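Local coordinates for glutaminase 1 (Escherichia coli, PDB 1U60), which catalyses the hydrolysis of L-glutamine to L-glutamate and ammonium, as a member of the glutaminase family of the beta-lactamase clan, at residues 41-46 / 297-302; 68-73 / 257-262; 206-211 / 265-270; 280-285 / 289-294. All coordinates share one frame; numbering follows the deposited sequence.

Overall arrangement
All four contacts are built around one five-stranded antiparallel sheet. Contacts 1 and 4 share helix 290-303, which lies on one face; contact 3 brings helix 202-213 against the other, and contact 2 joins the edge strand 258-260 to helix 68-80. The centres of contacts 1 and 2 are about 17 Å apart, while contact 3 lies about 10 Å from each. Contacts 2 and 3 alternate along the chain and use neighbouring strands; contact 4 follows both, and contact 1, pairing 41-46 with 297-302, spans them all. An early strand and the last helix thus meet in contact 1, and the predicted substrate pocket lies toward the 258-260 edge of the sheet, by contact 2.

Contact 1. Residues 41-46 / 297-302; sequences AAVAIV and ASVAKQ
I45 of strand 42-47 and V299 of helix 290-303 make the nearest backbone approach, with their CA atoms 8.7 Å apart; no hydrogen bond crosses this gap, and apolar branches fill it. V299 meets the strand with both of its methyls. Its CG1 comes within 3.7 Å of I45 CD1, the far end of the isoleucine chain, and also touches the preceding methylene. Its CG2 lies 3.9 Å from CG2 of V43, where the two valines pass alongside one another, pointing opposite ways. With V299 CG1 anti to the backbone N (chi1 173°) and CG2 anti to the carbonyl carbon, the two branches diverge, one to each strand residue. V43 and I45, two residues apart, lie on the same face of the strand. A44 points away from the helix, and A42 and V46, two residues to either side of A44, touch helix 202-213 on the opposite face. Helix 4-18, at the N-terminus, closes the apolar patch: Y15 reaches V43, V11 reaches I45 and A14 reaches V299, while I276 of the adjoining strand 274-279 touches V299. N- and C-terminal helices packed together on one face of a central antiparallel sheet are characteristic of the beta-lactamase-like fold.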
loop_
_atom_site.group_PDB
_atom_site.type_symbol
_atom_site.label_atom_id
_atom_site.label_comp_id
_atom_site.label_asym_id
_atom_site.label_seq_id
_atom_site.Cartn_x
_atom_site.Cartn_y
_atom_site.Cartn_z
ATOM N N ALA A 41 -15.754 19.719 14.114
ATOM C CA ALA A 41 -14.556 19.494 13.335
ATOM C C ALA A 41 -13.309 19.809 14.149
ATOM O O ALA A 41 -13.283 20.824 14.868
ATOM C CB ALA A 41 -14.586 20.374 12.129
ATOM N N ALA A 42 -12.271 18.954 14.045
ATOM C CA ALA A 42 -11.045 19.084 14.813
ATOM C C ALA A 42 -9.900 18.470 14.064
ATOM O O ALA A 42 -10.101 17.567 13.225
ATOM C CB ALA A 42 -11.185 18.466 16.181
ATOM N N VAL A 43 -8.720 18.980 14.356
ATOM C CA VAL A 43 -7.492 18.400 13.860
ATOM C C VAL A 43 -6.412 18.557 14.933
ATOM O O VAL A 43 -6.382 19.536 15.710
ATOM C CB VAL A 43 -7.076 19.004 12.520
ATOM C CG1 VAL A 43 -6.984 20.530 12.608
ATOM C CG2 VAL A 43 -5.804 18.404 12.038
ATOM N N ALA A 44 -5.541 17.562 15.028
ATOM C CA ALA A 44 -4.490 17.568 16.054
ATOM C C ALA A 44 -3.232 16.848 15.600
ATOM O O ALA A 44 -3.288 15.909 14.846
ATOM C CB ALA A 44 -4.973 16.908 17.376
ATOM N N ILE A 45 -2.103 17.265 16.194
ATOM C CA ILE A 45 -0.835 16.579 16.145
ATOM C C ILE A 45 -0.430 16.201 17.577
ATOM O O ILE A 45 -0.558 16.981 18.517
ATOM C CB ILE A 45 0.250 17.524 15.614
ATOM C CG1 ILE A 45 0.042 17.872 14.147
ATOM C CG2 ILE A 45 1.638 16.968 15.866
ATOM C CD1 ILE A 45 0.879 19.048 13.636
ATOM N N VAL A 46 0.052 14.965 17.725
ATOM C CA VAL A 46 0.769 14.557 18.898
ATOM C C VAL A 46 2.137 14.057 18.438
ATOM O O VAL A 46 2.230 13.121 17.655
ATOM C CB VAL A 46 0.032 13.491 19.691
ATOM C CG1 VAL A 46 0.947 13.050 20.894
ATOM C CG2 VAL A 46 -1.312 14.055 20.198
ATOM N N ALA A 297 -4.569 15.556 5.492
ATOM C CA ALA A 297 -3.747 15.751 4.305
ATOM C C ALA A 297 -3.082 17.116 4.308
ATOM O O ALA A 297 -1.925 17.271 3.941
ATOM C CB ALA A 297 -4.597 15.565 3.039
ATOM N N SER A 298 -3.839 18.141 4.721
ATOM C CA SER A 298 -3.298 19.495 4.761
ATOM C C SER A 298 -2.098 19.624 5.709
ATOM O O SER A 298 -1.057 20.151 5.357
ATOM C CB SER A 298 -4.388 20.489 5.161
ATOM O OG SER A 298 -3.800 21.795 5.261
ATOM N N VAL A 299 -2.212 19.088 6.930
ATOM C CA VAL A 299 -1.124 19.149 7.867
ATOM C C VAL A 299 0.110 18.452 7.267
ATOM O O VAL A 299 1.235 18.987 7.296
ATOM C CB VAL A 299 -1.526 18.520 9.220
ATOM C CG1 VAL A 299 -0.301 18.406 10.205
ATOM C CG2 VAL A 299 -2.643 19.322 9.898
ATOM N N ALA A 300 -0.115 17.250 6.711
ATOM C CA ALA A 300 0.976 16.458 6.210
ATOM C C ALA A 300 1.634 17.201 5.031
ATOM O O ALA A 300 2.871 17.219 4.909
ATOM C CB ALA A 300 0.499 15.072 5.771
ATOM N N LYS A 301 0.829 17.848 4.202
ATOM C CA LYS A 301 1.364 18.546 3.023
ATOM C C LYS A 301 2.145 19.791 3.454
ATOM O O LYS A 301 3.217 20.100 2.928
ATOM C CB LYS A 301 0.240 18.977 2.112
ATOM C CG LYS A 301 0.711 19.662 0.836
ATOM C CD LYS A 301 -0.356 19.637 -0.252
ATOM C CE LYS A 301 0.158 20.263 -1.552
ATOM N NZ LYS A 301 -0.655 21.452 -1.927
ATOM N N GLN A 302 1.599 20.519 4.408
ATOM C CA GLN A 302 2.247 21.737 4.910
ATOM C C GLN A 302 3.584 21.408 5.575
ATOM O O GLN A 302 4.517 22.192 5.460
ATOM C CB GLN A 302 1.376 22.456 5.926
ATOM C CG GLN A 302 0.144 23.194 5.402
ATOM C CD GLN A 302 -0.654 23.797 6.560
ATOM O OE1 GLN A 302 -0.205 24.787 7.170
ATOM N NE2 GLN A 302 -1.780 23.152 6.926
#

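Contact 2. Residues 68-73 / 257-262; sequences SKVCTL and PGKSGV
V70 lays one methyl, CG2, along the aliphatic chain of K259, 3.7 Å from K259 CG and 3.8 Å from K259 CD. The pairing belongs to the core of the beta-lactamase-like fold. S66 and K69 have the spacing of its SxxK motif, where the chain enters helix 68-80, and K259, S260 and G261, at and just past the end of the edge strand, form a sequence resembling the KTG motif of serine beta-lactamases. Backbone evidence agrees with contact through side chains alone: the closest CA atoms, of V70 and K259, are 7.9 Å apart, and no hydrogen bond spans the two segments. K259 leaves the strand with CG anti to the backbone N (chi1 -175°) and then bends at chi2 and chi4, which lays its methylenes past V70 and curls the amine back toward its own strand. The chain of K69, extended beyond CG, runs roughly perpendicular to that of K259, with K69 CD 4.2 Å from K259 CE. Their NZ atoms are 4.8 Å apart and both bond to Y244 OH, a residue predicted to bind substrate. Three oxygens hold the amine of K69: Y244 OH, L115 O and N117 OD1, the last from another residue predicted to bind substrate. V262, also predicted to bind substrate, follows just after the strand. K259 NZ, which also donates to G242 O, is fixed within its own segment by S260 O, 2.7 Å away in the carbonyl plane at a C=O...N angle of 149°.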
loop_
_atom_site.group_PDB
_atom_site.type_symbol
_atom_site.label_atom_id
_atom_site.label_comp_id
_atom_site.label_asym_id
_atom_site.label_seq_id
_atom_site.Cartn_x
_atom_site.Cartn_y
_atom_site.Cartn_z
ATOM N N SER A 68 -10.836 1.018 15.742
ATOM C CA SER A 68 -10.539 -0.056 16.687
ATOM C C SER A 68 -9.760 -1.236 16.062
ATOM O O SER A 68 -9.010 -1.906 16.775
ATOM C CB SER A 68 -11.844 -0.582 17.270
ATOM O OG SER A 68 -12.583 -1.292 16.305
ATOM N N LYS A 69 -9.882 -1.437 14.740
ATOM C CA LYS A 69 -9.191 -2.524 14.023
ATOM C C LYS A 69 -7.674 -2.419 14.204
ATOM O O LYS A 69 -6.970 -3.437 14.292
ATOM C CB LYS A 69 -9.572 -2.572 12.551
ATOM C CG LYS A 69 -11.074 -2.714 12.318
ATOM C CD LYS A 69 -11.367 -2.605 10.800
ATOM C CE LYS A 69 -12.816 -2.923 10.470
ATOM N NZ LYS A 69 -13.064 -2.538 9.021
ATOM N N VAL A 70 -7.170 -1.179 14.312
ATOM C CA VAL A 70 -5.718 -0.967 14.405
ATOM C C VAL A 70 -5.284 -1.457 15.791
ATOM O O VAL A 70 -4.223 -2.097 15.945
ATOM C CB VAL A 70 -5.361 0.512 14.173
ATOM C CG1 VAL A 70 -3.905 0.778 14.519
ATOM C CG2 VAL A 70 -5.680 0.917 12.766
ATOM N N CYS A 71 -6.079 -1.128 16.812
ATOM C CA CYS A 71 -5.685 -1.480 18.178
ATOM C C CYS A 71 -5.707 -2.998 18.415
ATOM O O CYS A 71 -4.841 -3.553 19.065
ATOM C CB CYS A 71 -6.583 -0.818 19.213
ATOM S SG CYS A 71 -6.761 0.993 19.034
ATOM N N THR A 72 -6.717 -3.678 17.885
ATOM C CA THR A 72 -6.789 -5.109 18.117
ATOM C C THR A 72 -5.719 -5.821 17.306
ATOM O O THR A 72 -5.154 -6.877 17.746
ATOM C CB THR A 72 -8.227 -5.570 17.792
ATOM O OG1 THR A 72 -9.091 -5.100 18.864
ATOM C CG2 THR A 72 -8.339 -7.106 17.730
ATOM N N LEU A 73 -5.432 -5.299 16.108
ATOM C CA LEU A 73 -4.325 -5.819 15.329
ATOM C C LEU A 73 -3.040 -5.720 16.155
ATOM O O LEU A 73 -2.198 -6.628 16.161
ATOM C CB LEU A 73 -4.186 -5.048 14.015
ATOM C CG LEU A 73 -2.953 -5.328 13.178
ATOM C CD1 LEU A 73 -2.873 -6.869 12.918
ATOM C CD2 LEU A 73 -2.904 -4.535 11.882
ATOM N N PRO A 257 0.613 6.160 6.134
ATOM C CA PRO A 257 -0.326 5.111 6.604
ATOM C C PRO A 257 -1.435 5.702 7.417
ATOM O O PRO A 257 -1.172 6.476 8.318
ATOM C CB PRO A 257 0.533 4.185 7.461
ATOM C CG PRO A 257 1.862 4.867 7.590
ATOM C CD PRO A 257 1.980 5.967 6.647
ATOM N N GLY A 258 -2.659 5.315 7.101
ATOM C CA GLY A 258 -3.822 5.951 7.717
ATOM C C GLY A 258 -4.921 4.955 8.041
ATOM O O GLY A 258 -4.879 3.776 7.682
ATOM N N LYS A 259 -5.928 5.474 8.734
ATOM C CA LYS A 259 -7.121 4.701 9.070
ATOM C C LYS A 259 -8.294 5.621 9.268
ATOM O O LYS A 259 -8.172 6.657 9.926
ATOM C CB LYS A 259 -6.901 3.893 10.335
ATOM C CG LYS A 259 -8.025 2.945 10.722
ATOM C CD LYS A 259 -8.045 1.665 9.911
ATOM C CE LYS A 259 -9.378 0.928 9.911
ATOM N NZ LYS A 259 -10.437 1.496 9.020
ATOM N N SER A 260 -9.444 5.217 8.770
ATOM C CA SER A 260 -10.672 5.939 8.977
ATOM C C SER A 260 -11.647 5.092 9.817
ATOM O O SER A 260 -11.491 3.825 9.940
ATOM C CB SER A 260 -11.345 6.208 7.661
ATOM O OG SER A 260 -11.788 4.973 7.097
ATOM N N GLY A 261 -12.651 5.778 10.369
ATOM C CA GLY A 261 -13.806 5.138 11.039
ATOM C C GLY A 261 -15.088 5.912 10.772
ATOM O O GLY A 261 -15.027 7.086 10.469
ATOM N N VAL A 262 -16.241 5.277 10.944
ATOM C CA VAL A 262 -17.541 5.944 10.629
ATOM C C VAL A 262 -18.011 6.984 11.671
ATOM O O VAL A 262 -18.967 7.717 11.424
ATOM C CB VAL A 262 -18.695 4.915 10.306
ATOM C CG1 VAL A 262 -18.310 4.094 9.092
ATOM C CG2 VAL A 262 -19.040 4.049 11.485
#

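Contact 3. Residues 206-211 / 265-270; sequences ATLGAT and GILAVV
L267 sets its CD1 methyl directly on the backbone of G209, 3.5 Å from G209 CA and 3.6 Å from G209 N, and this is the tight part of the contact. G209 carries no side chain, so a leucine methyl takes up the space on that side of the helix, and the CA atoms of G209 and V269 approach to 5.2 Å. The axes of segments 206-211 and 265-270 come within 7.6 Å and run in nearly the same direction, 26° apart. Placing CG of L267 anti to its backbone N (chi1 170°) sends the branch point toward the helix; CD1 then drops onto G209, and CD2 turns to L208. Helix 202-213 here rests on one face of the central antiparallel sheet of the beta-lactamase-like fold, while I266 and A268 of the same strand face helix 290-303 on the other. The flanks are looser. L208 lies across L267 and meets it through CD2 methyls 3.9 Å apart. Within the helix segment V269 touches only G209 backbone, with CG1 3.8 Å from G209 O; beyond it, V269 packs on L235 and M238 of helix 231-241. Solvent does not reach even these margins, since every touching residue is buried. A206 and A210 turn from strand 265-270 and pack on V46 of strand 42-47, farther across the sheet.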
loop_
_atom_site.group_PDB
_atom_site.type_symbol
_atom_site.label_atom_id
_atom_site.label_comp_id
_atom_site.label_asym_id
_atom_site.label_seq_id
_atom_site.Cartn_x
_atom_site.Cartn_y
_atom_site.Cartn_z
ATOM N N ALA A 206 -4.966 11.127 17.745
ATOM C CA ALA A 206 -3.609 11.506 17.397
ATOM C C ALA A 206 -2.578 10.853 18.275
ATOM O O ALA A 206 -1.480 10.570 17.830
ATOM C CB ALA A 206 -3.427 13.029 17.377
ATOM N N THR A 207 -2.940 10.574 19.538
ATOM C CA THR A 207 -2.057 9.863 20.440
ATOM C C THR A 207 -1.824 8.415 20.016
ATOM O O THR A 207 -0.707 7.931 20.086
ATOM C CB THR A 207 -2.636 9.919 21.855
ATOM O OG1 THR A 207 -2.748 11.285 22.293
ATOM C CG2 THR A 207 -1.691 9.242 22.813
ATOM N N LEU A 208 -2.889 7.721 19.586
ATOM C CA LEU A 208 -2.750 6.390 18.987
ATOM C C LEU A 208 -1.723 6.477 17.866
ATOM O O LEU A 208 -0.795 5.652 17.812
ATOM C CB LEU A 208 -4.081 5.904 18.456
ATOM C CG LEU A 208 -4.087 4.682 17.486
ATOM C CD1 LEU A 208 -3.423 3.444 18.085
ATOM C CD2 LEU A 208 -5.473 4.336 17.018
ATOM N N GLY A 209 -1.857 7.475 17.006
ATOM C CA GLY A 209 -0.880 7.690 15.940
ATOM C C GLY A 209 0.547 7.916 16.421
ATOM O O GLY A 209 1.488 7.384 15.836
ATOM N N ALA A 210 0.696 8.715 17.484
ATOM C CA ALA A 210 1.974 9.067 18.017
ATOM C C ALA A 210 2.637 7.860 18.706
ATOM O O ALA A 210 3.841 7.696 18.641
ATOM C CB ALA A 210 1.861 10.201 18.964
ATOM N N THR A 211 1.840 6.992 19.287
ATOM C CA THR A 211 2.369 5.780 19.888
ATOM C C THR A 211 2.984 4.913 18.788
ATOM O O THR A 211 4.089 4.373 18.947
ATOM C CB THR A 211 1.291 5.045 20.663
ATOM O OG1 THR A 211 0.823 5.871 21.763
ATOM C CG2 THR A 211 1.873 3.753 21.229
ATOM N N GLY A 265 -13.492 9.970 12.332
ATOM C CA GLY A 265 -12.071 10.056 12.585
ATOM C C GLY A 265 -11.213 9.635 11.427
ATOM O O GLY A 265 -11.585 8.736 10.661
ATOM N N ILE A 266 -10.093 10.331 11.260
ATOM C CA ILE A 266 -9.043 9.999 10.320
ATOM C C ILE A 266 -7.748 10.077 11.079
ATOM O O ILE A 266 -7.460 11.085 11.721
ATOM C CB ILE A 266 -9.006 10.993 9.107
ATOM C CG1 ILE A 266 -10.326 10.955 8.298
ATOM C CG2 ILE A 266 -7.812 10.719 8.169
ATOM C CD1 ILE A 266 -10.636 9.684 7.584
ATOM N N LEU A 267 -6.971 9.003 10.986
ATOM C CA LEU A 267 -5.628 8.960 11.594
ATOM C C LEU A 267 -4.586 8.805 10.517
ATOM O O LEU A 267 -4.753 8.017 9.570
ATOM C CB LEU A 267 -5.570 7.739 12.487
ATOM C CG LEU A 267 -4.195 7.329 13.074
ATOM C CD1 LEU A 267 -3.718 8.388 14.063
ATOM C CD2 LEU A 267 -4.327 5.952 13.695
ATOM N N ALA A 268 -3.467 9.492 10.680
ATOM C CA ALA A 268 -2.298 9.176 9.904
ATOM C C ALA A 268 -1.048 9.139 10.776
ATOM O O ALA A 268 -0.954 9.839 11.780
ATOM C CB ALA A 268 -2.122 10.178 8.826
ATOM N N VAL A 269 -0.078 8.329 10.378
ATOM C CA VAL A 269 1.169 8.196 11.137
ATOM C C VAL A 269 2.340 8.651 10.289
ATOM O O VAL A 269 2.510 8.196 9.175
ATOM C CB VAL A 269 1.371 6.716 11.550
ATOM C CG1 VAL A 269 2.681 6.584 12.333
ATOM C CG2 VAL A 269 0.170 6.273 12.348
ATOM N N VAL A 270 3.189 9.514 10.858
ATOM C CA VAL A 270 4.480 9.875 10.285
ATOM C C VAL A 270 5.545 9.079 11.063
ATOM O O VAL A 270 5.860 9.421 12.215
ATOM C CB VAL A 270 4.765 11.411 10.343
ATOM C CG1 VAL A 270 6.042 11.742 9.586
ATOM C CG2 VAL A 270 3.609 12.196 9.732
#

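Contact 4. Residues 280-285 / 289-294; sequences SPPLDE and SVRGQK. With EDO (1,2-ethanediol), chain E.
S289 and S280 are joined by a short hydrogen bond, S289 OG giving its proton to S280 O at 2.7 Å, on a lone pair in the carbonyl plane. The same S289 OG accepts from G292 N at 3.0 Å, making S289 the N-cap of helix 290-303. P282 O takes two donors: V290 N, 3.0 Å away, and a water that passes on to accept from R291 N. S280 OG receives R291 NH1 at 2.8 Å, 19° out of the guanidinium plane, and bonds to L40 O; L21 O and G38 O hold R291 NE and NH1 in turn. Q293 NE2 serves two acceptors, D284 OD2 at 2.9 Å (168°) and S289 O at 2.9 Å. It meets the carboxylate from above its plane, the amide being turned 76° against it. At S289 O, Q293 N and NE2 arrive from opposite faces of the carbonyl plane. A second water joins D284 OD2 to Q293 OE1, and D284 OD1 accepts from D286 N and N288 N. This loop links strand 274-279 to helix 290-303, with I266 of strand 265-270 packed on S289 and Q293 at the start of the helix.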
loop_
_atom_site.group_PDB
_atom_site.type_symbol
_atom_site.label_atom_id
_atom_site.label_comp_id
_atom_site.label_asym_id
_atom_site.label_seq_id
_atom_site.Cartn_x
_atom_site.Cartn_y
_atom_site.Cartn_z
ATOM N N SER A 280 -14.453 14.844 11.624
ATOM C CA SER A 280 -15.720 15.489 11.378
ATOM C C SER A 280 -16.767 14.456 10.936
ATOM O O SER A 280 -16.441 13.586 10.083
ATOM C CB SER A 280 -15.596 16.574 10.322
ATOM O OG SER A 280 -16.791 17.402 10.373
ATOM N N PRO A 281 -17.990 14.500 11.481
ATOM C CA PRO A 281 -18.958 13.436 11.199
ATOM C C PRO A 281 -19.336 13.166 9.736
ATOM O O PRO A 281 -19.564 12.005 9.461
ATOM C CB PRO A 281 -20.193 13.867 12.021
ATOM C CG PRO A 281 -19.603 14.719 13.185
ATOM C CD PRO A 281 -18.491 15.432 12.532
ATOM N N PRO A 282 -19.473 14.155 8.848
ATOM C CA PRO A 282 -19.905 13.832 7.475
ATOM C C PRO A 282 -18.892 12.987 6.705
ATOM O O PRO A 282 -17.747 13.393 6.604
ATOM C CB PRO A 282 -20.134 15.202 6.856
ATOM C CG PRO A 282 -20.459 16.088 8.035
ATOM C CD PRO A 282 -19.422 15.608 9.060
ATOM N N LEU A 283 -19.356 11.855 6.166
ATOM C CA LEU A 283 -18.541 10.889 5.460
ATOM C C LEU A 283 -18.790 10.934 3.952
ATOM O O LEU A 283 -19.899 11.210 3.509
ATOM C CB LEU A 283 -18.827 9.480 5.926
ATOM C CG LEU A 283 -18.892 9.252 7.417
ATOM C CD1 LEU A 283 -19.351 7.859 7.799
ATOM C CD2 LEU A 283 -17.566 9.649 8.146
ATOM N N ASP A 284 -17.764 10.603 3.187
ATOM C CA ASP A 284 -17.937 10.428 1.737
ATOM C C ASP A 284 -18.515 9.054 1.441
ATOM O O ASP A 284 -18.848 8.299 2.342
ATOM C CB ASP A 284 -16.662 10.754 0.966
ATOM C CG ASP A 284 -15.488 9.794 1.238
ATOM O OD1 ASP A 284 -15.688 8.656 1.690
ATOM O OD2 ASP A 284 -14.318 10.131 1.018
ATOM N N GLU A 285 -18.647 8.714 0.165
ATOM C CA GLU A 285 -19.261 7.452 -0.237
ATOM C C GLU A 285 -18.474 6.221 0.185
ATOM O O GLU A 285 -19.011 5.104 0.210
ATOM C CB GLU A 285 -19.397 7.445 -1.769
ATOM C CG GLU A 285 -20.399 8.436 -2.309
ATOM C CD GLU A 285 -20.934 7.974 -3.650
ATOM O OE1 GLU A 285 -20.072 7.642 -4.504
ATOM O OE2 GLU A 285 -22.190 7.905 -3.823
ATOM N N SER A 289 -14.348 10.418 6.447
ATOM C CA SER A 289 -14.728 11.809 6.761
ATOM C C SER A 289 -14.255 12.759 5.660
ATOM O O SER A 289 -13.057 12.788 5.332
ATOM C CB SER A 289 -14.076 12.267 8.082
ATOM O OG SER A 289 -14.394 13.615 8.384
ATOM N N VAL A 290 -15.174 13.546 5.114
ATOM C CA VAL A 290 -14.799 14.522 4.087
ATOM C C VAL A 290 -13.784 15.534 4.589
ATOM O O VAL A 290 -12.698 15.697 3.992
ATOM C CB VAL A 290 -16.066 15.249 3.454
ATOM C CG1 VAL A 290 -15.651 16.352 2.449
ATOM C CG2 VAL A 290 -16.965 14.230 2.849
ATOM N N ARG A 291 -14.105 16.222 5.677
ATOM C CA ARG A 291 -13.233 17.234 6.225
ATOM C C ARG A 291 -12.012 16.601 6.924
ATOM O O ARG A 291 -10.931 17.162 6.890
ATOM C CB ARG A 291 -13.964 18.121 7.238
ATOM C CG ARG A 291 -15.108 18.971 6.698
ATOM C CD ARG A 291 -15.935 19.560 7.858
ATOM N NE ARG A 291 -17.214 20.065 7.364
ATOM C CZ ARG A 291 -18.339 19.948 8.010
ATOM N NH1 ARG A 291 -18.380 19.356 9.201
ATOM N NH2 ARG A 291 -19.437 20.450 7.468
ATOM N N GLY A 292 -12.228 15.468 7.590
ATOM C CA GLY A 292 -11.181 14.802 8.351
ATOM C C GLY A 292 -10.016 14.503 7.384
ATOM O O GLY A 292 -8.848 14.691 7.723
ATOM N N GLN A 293 -10.340 13.974 6.203
ATOM C CA GLN A 293 -9.327 13.604 5.224
ATOM C C GLN A 293 -8.536 14.811 4.799
ATOM O O GLN A 293 -7.313 14.791 4.743
ATOM C CB GLN A 293 -9.952 12.989 3.967
ATOM C CG GLN A 293 -10.278 11.545 4.134
ATOM C CD GLN A 293 -11.078 10.969 2.973
ATOM O OE1 GLN A 293 -10.531 10.158 2.176
ATOM N NE2 GLN A 293 -12.378 11.346 2.876
ATOM N N LYS A 294 -9.265 15.885 4.489
ATOM C CA LYS A 294 -8.647 17.103 3.971
ATOM C C LYS A 294 -7.782 17.768 5.041
ATOM O O LYS A 294 -6.712 18.239 4.745
ATOM C CB LYS A 294 -9.726 18.071 3.393
ATOM C CG LYS A 294 -10.300 17.567 2.075
ATOM C CD LYS A 294 -9.336 17.659 0.838
ATOM C CE LYS A 294 -9.760 16.650 -0.295
ATOM N NZ LYS A 294 -10.388 17.295 -1.491
HETATM C C1 EDO E . -13.161 14.714 -2.831
HETATM O O1 EDO E . -14.417 14.304 -3.358
HETATM C C2 EDO E . -12.027 14.008 -3.551
HETATM O O2 EDO E . -10.836 14.599 -3.084
HETATM O O HOH W 1 -16.711 16.024 6.949
HETATM O O HOH W 2 -12.047 8.541 0.598
#